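Local atomic coordinates of GTP-binding protein (Thermus thermophilus, PDB entry 2DBY), a protein that binds GDP as a P-loop GTPase of the OBG family and probably hydrolyses ATP and binds the 70S ribosome and its 50S subunit. Residues Gly5-Pro10 and Val74-Leu79; Glu48-Leu53 and Val295-Val300; Ile205-Val210 and Val239-Arg244; Thr286-Gly291 and Gly359-Val364. All coordinates share one frame; numbering follows the deposited sequence.

Contact 1. Residues Gly5-Pro10 and Val74-Leu79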
loop_
_atom_site.group_PDB
_atom_site.type_symbol
_atom_site.label_atom_id
_atom_site.label_comp_id
_atom_site.label_asym_id
_atom_site.label_seq_id
_atom_site.Cartn_x
_atom_site.Cartn_y
_atom_site.Cartn_z
ATOM N N GLY A 5 -5.903 4.831 -1.975
ATOM C CA GLY A 5 -7.110 5.647 -2.032
ATOM C C GLY A 5 -8.324 4.763 -1.766
ATOM O O GLY A 5 -8.521 3.772 -2.471
ATOM N N ILE A 6 -9.115 5.101 -0.745
ATOM C CA ILE A 6 -10.305 4.332 -0.398
ATOM C C ILE A 6 -11.515 4.915 -1.103
ATOM O O ILE A 6 -11.832 6.106 -0.938
ATOM C CB ILE A 6 -10.564 4.333 1.136
ATOM C CG1 ILE A 6 -9.321 3.768 1.847
ATOM C CG2 ILE A 6 -11.830 3.477 1.456
ATOM C CD1 ILE A 6 -9.508 3.521 3.324
ATOM N N VAL A 7 -12.198 4.080 -1.895
ATOM C CA VAL A 7 -13.365 4.554 -2.624
ATOM C C VAL A 7 -14.593 3.763 -2.251
ATOM O O VAL A 7 -14.493 2.653 -1.725
ATOM C CB VAL A 7 -13.161 4.471 -4.164
ATOM C CG1 VAL A 7 -11.872 5.160 -4.550
ATOM C CG2 VAL A 7 -13.148 3.059 -4.619
ATOM N N GLY A 8 -15.763 4.346 -2.488
ATOM C CA GLY A 8 -16.977 3.617 -2.173
ATOM C C GLY A 8 -18.196 4.344 -2.699
ATOM O O GLY A 8 -18.223 5.576 -2.694
ATOM N N LEU A 9 -19.187 3.604 -3.177
ATOM C CA LEU A 9 -20.398 4.263 -3.638
ATOM C C LEU A 9 -21.182 4.519 -2.343
ATOM O O LEU A 9 -20.730 4.161 -1.256
ATOM C CB LEU A 9 -21.153 3.357 -4.614
ATOM C CG LEU A 9 -20.382 3.026 -5.907
ATOM C CD1 LEU A 9 -21.317 2.381 -6.923
ATOM C CD2 LEU A 9 -19.750 4.283 -6.477
ATOM N N PRO A 10 -22.353 5.163 -2.426
ATOM C CA PRO A 10 -23.124 5.428 -1.207
ATOM C C PRO A 10 -23.544 4.279 -0.306
ATOM O O PRO A 10 -23.913 3.181 -0.751
ATOM C CB PRO A 10 -24.342 6.193 -1.735
ATOM C CG PRO A 10 -23.737 6.991 -2.858
ATOM C CD PRO A 10 -22.860 5.963 -3.560
ATOM N N VAL A 74 -6.136 7.524 1.762
ATOM C CA VAL A 74 -6.819 8.753 1.393
ATOM C C VAL A 74 -8.302 8.477 1.174
ATOM O O VAL A 74 -8.655 7.497 0.500
ATOM C CB VAL A 74 -6.238 9.297 0.084
ATOM C CG1 VAL A 74 -6.945 10.604 -0.307
ATOM C CG2 VAL A 74 -4.745 9.489 0.227
ATOM N N ASP A 75 -9.176 9.309 1.742
ATOM C CA ASP A 75 -10.603 9.130 1.529
ATOM C C ASP A 75 -10.821 9.824 0.198
ATOM O O ASP A 75 -10.808 11.063 0.147
ATOM C CB ASP A 75 -11.434 9.855 2.599
ATOM C CG ASP A 75 -12.942 9.669 2.402
ATOM O OD1 ASP A 75 -13.357 9.085 1.376
ATOM O OD2 ASP A 75 -13.720 10.110 3.283
ATOM N N ILE A 76 -11.043 9.032 -0.855
ATOM C CA ILE A 76 -11.211 9.594 -2.190
ATOM C C ILE A 76 -12.568 10.207 -2.283
ATOM O O ILE A 76 -13.599 9.541 -2.136
ATOM C CB ILE A 76 -11.064 8.548 -3.287
ATOM C CG1 ILE A 76 -9.620 8.013 -3.320
ATOM C CG2 ILE A 76 -11.456 9.179 -4.643
ATOM C CD1 ILE A 76 -8.576 9.000 -3.795
ATOM N N ALA A 77 -12.536 11.492 -2.565
ATOM C CA ALA A 77 -13.721 12.297 -2.642
ATOM C C ALA A 77 -14.191 12.546 -4.062
ATOM O O ALA A 77 -13.372 12.794 -4.959
ATOM C CB ALA A 77 -13.439 13.591 -1.971
ATOM N N GLY A 78 -15.510 12.454 -4.250
ATOM C CA GLY A 78 -16.095 12.732 -5.546
ATOM C C GLY A 78 -17.212 11.861 -6.064
ATOM O O GLY A 78 -17.273 10.644 -5.814
ATOM N N LEU A 79 -18.120 12.494 -6.795
ATOM C CA LEU A 79 -19.227 11.773 -7.420
ATOM C C LEU A 79 -18.492 10.906 -8.459
ATOM O O LEU A 79 -17.555 11.392 -9.115
ATOM C CB LEU A 79 -20.194 12.764 -8.103
ATOM C CG LEU A 79 -21.311 12.234 -9.041
ATOM C CD1 LEU A 79 -22.558 13.144 -8.978
ATOM C CD2 LEU A 79 -20.786 12.148 -10.493
HETATM O O HOH W 1 -15.371 7.032 -3.379
#
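Two parallel strands lie edge to edge here, tightly joined at their start and parted by water at their end. In the tight half, Ile-6 uses both of its backbone polar atoms. Its N donates to Val-74 O at 2.7 Å, almost along the C=O axis. Its O accepts from Ile-76 N at 3.0 Å, in the carbonyl plane. Gly-5 suits its place because it leaves its face of the sheet bare, so Ile-76 can fold CG1 over it, 3.7 Å from Gly-5 CA. Next along, Val-7 and Ile-76 point the same way, with Val-7 CG1 3.7 Å from Ile-76 CB, and both pack on Phe-93 of helix 91-98. The branched Ile-6 lies on the other face, against Phe-18 and Leu-21 of helix 14-25.

Beyond Val-7 the backbones diverge. A water accepts from Gly-8 N at 2.9 Å. It gives only a weak bond to Ile-76 O at 3.3 Å, linking the two backbones where direct pairing stops. On the Ile-6 face, Asp-75, with CG anti to its backbone N (chi1 -179°), directs its carboxylate toward the P-loop, where OD1 forms a salt bridge with Lys-14 NZ; the two charges probably stabilise each other's ionised forms. Strand 3-7 running into the P-loop beside a strand that ends in Asp-Ile-Ala-Gly, the DxxG (G3) sequence, is the classic nucleotide-site arrangement of a P-loop GTPase.

Contact 2. Residues Glu48-Leu53 and Val295-Val300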
loop_
_atom_site.group_PDB
_atom_site.type_symbol
_atom_site.label_atom_id
_atom_site.label_comp_id
_atom_site.label_asym_id
_atom_site.label_seq_id
_atom_site.Cartn_x
_atom_site.Cartn_y
_atom_site.Cartn_z
ATOM N N GLU A 48 5.943 -6.930 15.486
ATOM C CA GLU A 48 6.566 -7.577 16.641
ATOM C C GLU A 48 8.089 -7.615 16.557
ATOM O O GLU A 48 8.767 -7.742 17.582
ATOM C CB GLU A 48 6.035 -9.016 16.790
ATOM C CG GLU A 48 4.629 -9.109 17.342
ATOM C CD GLU A 48 4.568 -8.702 18.790
ATOM O OE1 GLU A 48 5.137 -9.417 19.646
ATOM O OE2 GLU A 48 3.968 -7.656 19.076
ATOM N N ARG A 49 8.637 -7.522 15.348
ATOM C CA ARG A 49 10.093 -7.545 15.215
ATOM C C ARG A 49 10.686 -6.329 15.921
ATOM O O ARG A 49 11.823 -6.363 16.395
ATOM C CB ARG A 49 10.486 -7.565 13.737
ATOM C CG ARG A 49 10.024 -8.836 13.026
ATOM C CD ARG A 49 10.234 -8.757 11.514
ATOM N NE ARG A 49 9.400 -7.713 10.896
ATOM C CZ ARG A 49 9.381 -7.437 9.596
ATOM N NH1 ARG A 49 10.137 -8.128 8.766
ATOM N NH2 ARG A 49 8.623 -6.449 9.125
ATOM N N LEU A 50 9.912 -5.251 16.018
ATOM C CA LEU A 50 10.412 -4.078 16.719
ATOM C C LEU A 50 10.660 -4.431 18.188
ATOM O O LEU A 50 11.655 -4.006 18.776
ATOM C CB LEU A 50 9.393 -2.940 16.663
ATOM C CG LEU A 50 9.234 -2.285 15.299
ATOM C CD1 LEU A 50 8.021 -1.341 15.356
ATOM C CD2 LEU A 50 10.515 -1.482 14.970
ATOM N N TYR A 51 9.739 -5.182 18.789
ATOM C CA TYR A 51 9.878 -5.549 20.195
ATOM C C TYR A 51 10.973 -6.576 20.401
ATOM O O TYR A 51 11.641 -6.574 21.442
ATOM C CB TYR A 51 8.547 -6.077 20.739
ATOM C CG TYR A 51 7.534 -4.963 20.810
ATOM C CD1 TYR A 51 7.762 -3.858 21.630
ATOM C CD2 TYR A 51 6.420 -4.949 19.972
ATOM C CE1 TYR A 51 6.919 -2.756 21.614
ATOM C CE2 TYR A 51 5.565 -3.845 19.945
ATOM C CZ TYR A 51 5.829 -2.752 20.768
ATOM O OH TYR A 51 5.020 -1.636 20.727
ATOM N N ALA A 52 11.154 -7.443 19.411
ATOM C CA ALA A 52 12.197 -8.460 19.463
ATOM C C ALA A 52 13.557 -7.736 19.474
ATOM O O ALA A 52 14.440 -8.081 20.255
ATOM C CB ALA A 52 12.095 -9.396 18.246
ATOM N N LEU A 53 13.719 -6.739 18.607
ATOM C CA LEU A 53 14.959 -5.954 18.560
ATOM C C LEU A 53 15.127 -5.143 19.826
ATOM O O LEU A 53 16.244 -4.977 20.339
ATOM C CB LEU A 53 14.940 -5.025 17.353
ATOM C CG LEU A 53 15.189 -5.812 16.074
ATOM C CD1 LEU A 53 14.775 -4.976 14.855
ATOM C CD2 LEU A 53 16.655 -6.220 16.015
ATOM N N VAL A 295 14.784 1.778 18.265
ATOM C CA VAL A 295 14.609 0.724 17.260
ATOM C C VAL A 295 13.483 1.304 16.410
ATOM O O VAL A 295 12.430 1.626 16.936
ATOM C CB VAL A 295 14.151 -0.609 17.880
ATOM C CG1 VAL A 295 13.735 -1.585 16.779
ATOM C CG2 VAL A 295 15.289 -1.216 18.675
ATOM N N ARG A 296 13.719 1.455 15.113
ATOM C CA ARG A 296 12.707 2.066 14.253
ATOM C C ARG A 296 12.555 1.333 12.948
ATOM O O ARG A 296 13.519 0.806 12.383
ATOM C CB ARG A 296 13.064 3.536 13.976
ATOM C CG ARG A 296 12.126 4.235 12.985
ATOM C CD ARG A 296 12.369 5.738 13.002
ATOM N NE ARG A 296 11.548 6.419 12.009
ATOM C CZ ARG A 296 11.436 7.739 11.904
ATOM N NH1 ARG A 296 12.095 8.533 12.740
ATOM N NH2 ARG A 296 10.664 8.260 10.957
ATOM N N ALA A 297 11.313 1.315 12.460
ATOM C CA ALA A 297 10.964 0.655 11.214
ATOM C C ALA A 297 10.863 1.752 10.168
ATOM O O ALA A 297 10.275 2.801 10.445
ATOM C CB ALA A 297 9.615 -0.036 11.351
ATOM N N TRP A 298 11.449 1.499 9.006
ATOM C CA TRP A 298 11.445 2.427 7.877
ATOM C C TRP A 298 10.843 1.717 6.682
ATOM O O TRP A 298 10.940 0.500 6.557
ATOM C CB TRP A 298 12.873 2.868 7.538
ATOM C CG TRP A 298 13.599 3.464 8.683
ATOM C CD1 TRP A 298 14.321 2.798 9.645
ATOM C CD2 TRP A 298 13.721 4.853 8.983
ATOM N NE1 TRP A 298 14.888 3.698 10.518
ATOM C CE2 TRP A 298 14.537 4.966 10.134
ATOM C CE3 TRP A 298 13.224 6.021 8.388
ATOM C CZ2 TRP A 298 14.868 6.208 10.701
ATOM C CZ3 TRP A 298 13.559 7.264 8.962
ATOM C CH2 TRP A 298 14.370 7.336 10.102
ATOM N N THR A 299 10.239 2.488 5.783
ATOM C CA THR A 299 9.578 1.921 4.603
ATOM C C THR A 299 10.137 2.461 3.287
ATOM O O THR A 299 10.336 3.662 3.143
ATOM C CB THR A 299 8.068 2.276 4.624
ATOM O OG1 THR A 299 7.469 1.707 5.788
ATOM C CG2 THR A 299 7.353 1.747 3.375
ATOM N N VAL A 300 10.421 1.551 2.364
ATOM C CA VAL A 300 10.884 1.894 1.024
ATOM C C VAL A 300 10.222 0.953 0.034
ATOM O O VAL A 300 9.766 -0.137 0.394
ATOM C CB VAL A 300 12.420 1.754 0.848
ATOM C CG1 VAL A 300 13.127 2.774 1.710
ATOM C CG2 VAL A 300 12.867 0.363 1.157
#
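Helix-on-sheet packing between the G domain and the ubiquitin-like, β-grasp TGS domain is what this contact provides: helix 48-57 of the first packs against strand 295-301 of the second. The short segments run nearly antiparallel, at 150°, with their axes 8.4 Å apart at closest approach. No hydrogen bond joins the two segments; leucines on the helix and small or branched residues on the strand meet through van der Waals contact, and four of the five touching residues are buried. A polar link lies beside them, the salt bridge of Arg-49 with Asp-358.

Val-295 is the central piece. Its CB points at the helix, and with CG1 anti to the backbone N (chi1 169°) that methyl is wedged between two leucines. Leu-53 crosses it at about a right angle, its CB 3.7 Å from Val-295 CG1. Leu-50 instead slides past the valine in the opposite direction. With CD1 anti to CA (chi2 170°), the other branch, CD2, is turned to the strand, 3.8 Å from Ala-297 N. Alanine suits that position because its small side chain lets the leucine methyl settle close to the main chain, with Leu-50 CD2 4.0 Å from Ala-297 CB. Phe-288 and Leu-332 extend this apolar layer.

Arg-296 faces away from the helix, as expected between two inward-facing strand neighbours. There its guanidinium lies over the indole of Trp-298, whose CH2 sits 3.4 Å from the guanidinium plane, over its centre, while Arg-296 NE lies toward the rim of the ring.

Contact 3. Residues Ile205-Val210 and Val239-Arg244. With GDP (guanosine-5'-diphosphate), chain B.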
loop_
_atom_site.group_PDB
_atom_site.type_symbol
_atom_site.label_atom_id
_atom_site.label_comp_id
_atom_site.label_asym_id
_atom_site.label_seq_id
_atom_site.Cartn_x
_atom_site.Cartn_y
_atom_site.Cartn_z
ATOM N N ILE A 205 -7.540 -3.339 -4.082
ATOM C CA ILE A 205 -7.938 -4.201 -2.962
ATOM C C ILE A 205 -9.458 -4.058 -2.849
ATOM O O ILE A 205 -9.963 -2.948 -2.800
ATOM C CB ILE A 205 -7.348 -3.707 -1.622
ATOM C CG1 ILE A 205 -5.826 -3.734 -1.655
ATOM C CG2 ILE A 205 -7.891 -4.583 -0.452
ATOM C CD1 ILE A 205 -5.223 -2.795 -0.598
ATOM N N TYR A 206 -10.201 -5.160 -2.850
ATOM C CA TYR A 206 -11.638 -5.059 -2.669
ATOM C C TYR A 206 -11.788 -5.269 -1.163
ATOM O O TYR A 206 -11.327 -6.286 -0.640
ATOM C CB TYR A 206 -12.366 -6.192 -3.386
ATOM C CG TYR A 206 -12.565 -6.002 -4.876
ATOM C CD1 TYR A 206 -12.891 -7.089 -5.679
ATOM C CD2 TYR A 206 -12.456 -4.758 -5.470
ATOM C CE1 TYR A 206 -13.104 -6.944 -7.042
ATOM C CE2 TYR A 206 -12.671 -4.587 -6.840
ATOM C CZ TYR A 206 -12.997 -5.698 -7.618
ATOM O OH TYR A 206 -13.226 -5.559 -8.968
ATOM N N VAL A 207 -12.410 -4.313 -0.477
ATOM C CA VAL A 207 -12.583 -4.408 0.977
ATOM C C VAL A 207 -14.027 -4.840 1.204
ATOM O O VAL A 207 -14.956 -4.041 1.048
ATOM C CB VAL A 207 -12.332 -3.020 1.643
ATOM C CG1 VAL A 207 -12.509 -3.121 3.152
ATOM C CG2 VAL A 207 -10.922 -2.538 1.319
ATOM N N ALA A 208 -14.210 -6.113 1.527
ATOM C CA ALA A 208 -15.562 -6.645 1.757
ATOM C C ALA A 208 -15.998 -6.282 3.166
ATOM O O ALA A 208 -15.466 -6.826 4.139
ATOM C CB ALA A 208 -15.573 -8.185 1.573
ATOM N N ASN A 209 -16.945 -5.352 3.274
ATOM C CA ASN A 209 -17.458 -4.918 4.581
ATOM C C ASN A 209 -18.553 -5.898 4.983
ATOM O O ASN A 209 -19.551 -6.049 4.275
ATOM C CB ASN A 209 -18.022 -3.500 4.487
ATOM C CG ASN A 209 -18.328 -2.908 5.849
ATOM O OD1 ASN A 209 -17.870 -3.418 6.885
ATOM N ND2 ASN A 209 -19.083 -1.831 5.863
ATOM N N VAL A 210 -18.355 -6.565 6.113
ATOM C CA VAL A 210 -19.299 -7.560 6.577
ATOM C C VAL A 210 -19.733 -7.321 8.022
ATOM O O VAL A 210 -19.164 -6.483 8.719
ATOM C CB VAL A 210 -18.679 -8.994 6.537
ATOM C CG1 VAL A 210 -18.319 -9.363 5.107
ATOM C CG2 VAL A 210 -17.400 -9.071 7.410
ATOM N N VAL A 239 -9.801 -8.081 1.178
ATOM C CA VAL A 239 -9.598 -8.017 2.625
ATOM C C VAL A 239 -10.988 -7.918 3.223
ATOM O O VAL A 239 -11.800 -7.093 2.782
ATOM C CB VAL A 239 -8.811 -6.792 3.103
ATOM C CG1 VAL A 239 -8.574 -6.932 4.621
ATOM C CG2 VAL A 239 -7.472 -6.684 2.379
ATOM N N VAL A 240 -11.270 -8.749 4.223
ATOM C CA VAL A 240 -12.594 -8.717 4.847
ATOM C C VAL A 240 -12.530 -7.986 6.179
ATOM O O VAL A 240 -11.706 -8.322 7.035
ATOM C CB VAL A 240 -13.123 -10.155 5.078
ATOM C CG1 VAL A 240 -14.530 -10.109 5.680
ATOM C CG2 VAL A 240 -13.080 -10.938 3.765
ATOM N N VAL A 241 -13.392 -6.987 6.348
ATOM C CA VAL A 241 -13.436 -6.224 7.603
ATOM C C VAL A 241 -14.874 -5.901 7.990
ATOM O O VAL A 241 -15.792 -5.976 7.176
ATOM C CB VAL A 241 -12.719 -4.854 7.462
ATOM C CG1 VAL A 241 -11.335 -5.051 6.861
ATOM C CG2 VAL A 241 -13.570 -3.891 6.616
ATOM N N SER A 242 -15.077 -5.570 9.257
ATOM C CA SER A 242 -16.373 -5.062 9.693
ATOM C C SER A 242 -16.033 -3.609 10.069
ATOM O O SER A 242 -15.374 -3.369 11.088
ATOM C CB SER A 242 -16.884 -5.780 10.951
ATOM O OG SER A 242 -17.951 -5.025 11.488
ATOM N N ALA A 243 -16.455 -2.644 9.252
ATOM C CA ALA A 243 -16.170 -1.233 9.515
ATOM C C ALA A 243 -16.709 -0.832 10.877
ATOM O O ALA A 243 -16.072 -0.093 11.618
ATOM C CB ALA A 243 -16.821 -0.349 8.431
ATOM N N ARG A 244 -17.911 -1.282 11.196
ATOM C CA ARG A 244 -18.467 -0.921 12.491
ATOM C C ARG A 244 -17.595 -1.429 13.635
ATOM O O ARG A 244 -17.328 -0.704 14.603
ATOM C CB ARG A 244 -19.882 -1.476 12.646
ATOM C CG ARG A 244 -20.507 -1.118 13.977
ATOM C CD ARG A 244 -21.981 -1.436 14.010
ATOM N NE ARG A 244 -22.508 -1.297 15.365
ATOM C CZ ARG A 244 -23.771 -1.531 15.700
ATOM N NH1 ARG A 244 -24.638 -1.914 14.770
ATOM N NH2 ARG A 244 -24.161 -1.393 16.964
HETATM P PB GDP B . -20.991 5.424 3.475
HETATM O O1B GDP B . -22.223 6.008 2.800
HETATM O O2B GDP B . -20.195 4.412 2.486
HETATM O O3B GDP B . -20.159 6.348 4.362
HETATM O O3A GDP B . -21.652 4.386 4.556
HETATM P PA GDP B . -21.791 4.513 6.160
HETATM O O1A GDP B . -20.463 4.624 6.773
HETATM O O2A GDP B . -22.676 5.803 6.535
HETATM O "O5'" GDP B . -22.509 3.175 6.711
HETATM C "C5'" GDP B . -23.831 3.084 6.168
HETATM C "C4'" GDP B . -24.722 2.290 7.156
HETATM O "O4'" GDP B . -24.221 0.914 7.384
HETATM C "C3'" GDP B . -24.799 2.881 8.558
HETATM O "O3'" GDP B . -25.973 3.104 9.337
HETATM C "C2'" GDP B . -23.611 2.191 9.278
HETATM O "O2'" GDP B . -23.945 2.161 10.686
HETATM C "C1'" GDP B . -23.822 0.758 8.813
HETATM N N9 GDP B . -22.577 -0.064 8.852
HETATM C C8 GDP B . -21.343 0.273 8.328
HETATM N N7 GDP B . -20.482 -0.686 8.531
HETATM C C5 GDP B . -21.096 -1.700 9.197
HETATM C C6 GDP B . -20.677 -2.986 9.679
HETATM O O6 GDP B . -19.537 -3.353 9.517
HETATM N N1 GDP B . -21.593 -3.790 10.330
HETATM C C2 GDP B . -22.895 -3.362 10.511
HETATM N N2 GDP B . -23.786 -4.179 11.158
HETATM N N3 GDP B . -23.302 -2.165 10.066
HETATM C C4 GDP B . -22.449 -1.315 9.413
#
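Valines and an isoleucine, offset by two positions in the register, meet in three ways along these parallel strands. Ile-205 and Val-239 lie side by side, CG2 to CG2 at 3.6 Å. Val-207 CG1 crosses Val-241 CG2 obliquely at 3.7 Å. On the Ala-208 face, Val-240 is crossed at about a right angle by Val-210, just beyond the strand end, with Val-210 CG2 3.5 Å from Val-240 CG1. Branched residues suit such buried strands, and four backbone hydrogen bonds fix the register.

Polar groups take over at the C-terminal end. Asn-209 holds CG anti to its backbone N (chi1 -169°), and OD1 accepts from Ala-243 N at 2.9 Å; the N-H is nearly straight (176°), but the donor lies above the carboxamide plane. ND2 donates to Val-12 O. Ser-242, N-cap of helix 243-250, gives its OG proton to GDP O6 at 3.0 Å and accepts from Leu-245 N; Arg-244 N also donates to O6, and Arg-244 CB lies 3.4 Å from GDP C6. These correspond to G4 (here Asn-Val-Ala-Glu) and G5 of P-loop GTPases.

Helix 222-234 of this beta-alpha-beta unit covers Val-240 and Val-210, helix 270-281 covers Val-207 and Val-239, and strand 102-108 flanks strand 204-209.

Contact 4. Residues Thr286-Gly291 and Gly359-Val364. With FMT (formic acid), chain D.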
loop_
_atom_site.group_PDB
_atom_site.type_symbol
_atom_site.label_atom_id
_atom_site.label_comp_id
_atom_site.label_asym_id
_atom_site.label_seq_id
_atom_site.Cartn_x
_atom_site.Cartn_y
_atom_site.Cartn_z
ATOM N N THR A 286 9.864 -3.224 4.757
ATOM C CA THR A 286 10.324 -2.573 5.963
ATOM C C THR A 286 11.791 -2.880 6.243
ATOM O O THR A 286 12.203 -4.029 6.095
ATOM C CB THR A 286 9.552 -3.109 7.203
ATOM O OG1 THR A 286 8.143 -2.887 7.031
ATOM C CG2 THR A 286 10.042 -2.438 8.485
ATOM N N PHE A 287 12.580 -1.862 6.602
ATOM C CA PHE A 287 13.954 -2.129 7.056
ATOM C C PHE A 287 14.037 -1.420 8.409
ATOM O O PHE A 287 13.210 -0.532 8.705
ATOM C CB PHE A 287 15.041 -1.657 6.057
ATOM C CG PHE A 287 15.274 -0.171 6.013
ATOM C CD1 PHE A 287 16.046 0.462 6.988
ATOM C CD2 PHE A 287 14.765 0.591 4.960
ATOM C CE1 PHE A 287 16.311 1.835 6.917
ATOM C CE2 PHE A 287 15.025 1.954 4.885
ATOM C CZ PHE A 287 15.797 2.581 5.860
ATOM N N PHE A 288 14.991 -1.818 9.253
ATOM C CA PHE A 288 15.091 -1.244 10.587
ATOM C C PHE A 288 16.421 -0.586 10.903
ATOM O O PHE A 288 17.424 -0.880 10.271
ATOM C CB PHE A 288 14.946 -2.352 11.669
ATOM C CG PHE A 288 13.693 -3.176 11.556
ATOM C CD1 PHE A 288 13.692 -4.376 10.859
ATOM C CD2 PHE A 288 12.514 -2.745 12.159
ATOM C CE1 PHE A 288 12.516 -5.153 10.760
ATOM C CE2 PHE A 288 11.338 -3.502 12.069
ATOM C CZ PHE A 288 11.343 -4.714 11.365
ATOM N N THR A 289 16.395 0.321 11.870
ATOM C CA THR A 289 17.638 0.861 12.424
ATOM C C THR A 289 17.458 0.429 13.884
ATOM O O THR A 289 16.366 0.561 14.457
ATOM C CB THR A 289 17.803 2.388 12.255
ATOM O OG1 THR A 289 16.655 3.095 12.728
ATOM C CG2 THR A 289 18.063 2.693 10.804
ATOM N N ALA A 290 18.506 -0.109 14.493
ATOM C CA ALA A 290 18.357 -0.611 15.850
ATOM C C ALA A 290 19.617 -0.444 16.682
ATOM O O ALA A 290 20.722 -0.698 16.212
ATOM C CB ALA A 290 17.959 -2.080 15.811
ATOM N N GLY A 291 19.408 -0.021 17.922
ATOM C CA GLY A 291 20.500 0.204 18.847
ATOM C C GLY A 291 19.946 0.538 20.215
ATOM O O GLY A 291 18.734 0.591 20.421
ATOM N N GLY A 359 13.037 -6.725 6.361
ATOM C CA GLY A 359 13.616 -7.212 7.608
ATOM C C GLY A 359 15.078 -6.861 7.834
ATOM O O GLY A 359 15.643 -7.143 8.903
ATOM N N ASP A 360 15.712 -6.259 6.840
ATOM C CA ASP A 360 17.122 -5.875 6.981
ATOM C C ASP A 360 17.288 -4.824 8.074
ATOM O O ASP A 360 16.448 -3.928 8.204
ATOM C CB ASP A 360 17.643 -5.245 5.678
ATOM C CG ASP A 360 18.103 -6.268 4.658
ATOM O OD1 ASP A 360 18.223 -7.456 5.012
ATOM O OD2 ASP A 360 18.366 -5.865 3.496
ATOM N N VAL A 361 18.363 -4.924 8.857
ATOM C CA VAL A 361 18.657 -3.903 9.851
ATOM C C VAL A 361 19.899 -3.243 9.248
ATOM O O VAL A 361 20.841 -3.945 8.876
ATOM C CB VAL A 361 19.015 -4.489 11.217
ATOM C CG1 VAL A 361 19.254 -3.351 12.207
ATOM C CG2 VAL A 361 17.869 -5.384 11.711
ATOM N N ILE A 362 19.901 -1.915 9.173
ATOM C CA ILE A 362 20.998 -1.180 8.541
ATOM C C ILE A 362 21.650 -0.109 9.407
ATOM O O ILE A 362 20.969 0.590 10.181
ATOM C CB ILE A 362 20.479 -0.480 7.241
ATOM C CG1 ILE A 362 19.895 -1.522 6.284
ATOM C CG2 ILE A 362 21.599 0.280 6.556
ATOM C CD1 ILE A 362 19.120 -0.889 5.100
ATOM N N TYR A 363 22.977 0.005 9.291
ATOM C CA TYR A 363 23.708 1.068 9.983
ATOM C C TYR A 363 24.611 1.659 8.884
ATOM O O TYR A 363 25.493 0.974 8.359
ATOM C CB TYR A 363 24.562 0.543 11.146
ATOM C CG TYR A 363 25.107 1.688 11.977
ATOM C CD1 TYR A 363 24.272 2.410 12.825
ATOM C CD2 TYR A 363 26.432 2.104 11.850
ATOM C CE1 TYR A 363 24.742 3.525 13.527
ATOM C CE2 TYR A 363 26.909 3.213 12.546
ATOM C CZ TYR A 363 26.057 3.915 13.380
ATOM O OH TYR A 363 26.510 5.011 14.077
ATOM N N VAL A 364 24.364 2.909 8.524
ATOM C CA VAL A 364 25.106 3.560 7.442
ATOM C C VAL A 364 26.450 4.137 7.858
ATOM O O VAL A 364 26.549 4.874 8.839
ATOM C CB VAL A 364 24.281 4.700 6.810
ATOM C CG1 VAL A 364 25.006 5.253 5.578
ATOM C CG2 VAL A 364 22.885 4.196 6.436
HETATM C C FMT D . 21.667 4.579 10.711
HETATM O O1 FMT D . 22.623 4.511 9.971
HETATM O O2 FMT D . 21.579 5.584 11.601
HETATM O O HOH W 2 20.795 0.296 12.940
#
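Backbone hydrogen bonds form the first shell, each nearly along the C=O axis. Gly-359 N donates to Thr-286 O at 2.8 Å. Phe-288 N donates to Asp-360 O, also at 2.8 Å. Ile-362 N reaches Phe-288 O at 2.9 Å. The strands diverge at 50°, so direct pairing soon ends, and a water links them further on, accepting from Ala-290 N and donating to Ile-362 O.

Side chains pack outside this backbone core. Phe-287 stands with CG in the crowded position between N and the carbonyl carbon, which offers a ring face to Ile-362: Ile-362 CD1 lies 4.2 Å from the ring centroid, 26° off the normal, in a CH-pi contact. Phe-288 turns the other way. Gly-359 O lies in its ring plane, 3.9 Å from Phe-288 CD1, while Thr-286 CG2 sits over one face toward the rim. Further along, Ala-290 CB lies 4.0 Å from Val-361 CG1. Gly-359 has phi 89°, where a CB would collide with the preceding carbonyl O, so a residue without a side chain suits it.

The outer shell positions these groups. Asp-360 OD2 bonds to Tyr-354 OH and Gln-357 N, and Trp-298 both stacks on Phe-287 and bonds to Thr-289 OG1. In this β-grasp core, strand 284-290 lies between strands 295-301 and 360-365; the latter bonds onward to strand 323-328, helix 306-313 covers Phe-287, and helix 48-57 covers Phe-288.

In the fold
Contacts 1 and 3 form one group and contacts 2 and 4 another; contact 1 lies across the chain's centre from contacts 2 and 4. Contacts 1 and 3, with centres 15 Å apart, belong to the G domain, where strands 3-7 and 204-209 flank strand 102-108 and carry the phosphate and base ends of the GDP site. Contacts 2 and 4, 8 Å apart, touch through backbone bonds between strands 284-290 and 295-301. Strand 66-75 joins the groups: it pairs with strand 3-7 in contact 1 and, elsewhere, with strand 295-301. Contact 2 spans most of the chain, enclosing contact 3 and interleaving with contacts 1 and 4, and in it the C-terminal domain packs on helix 48-57.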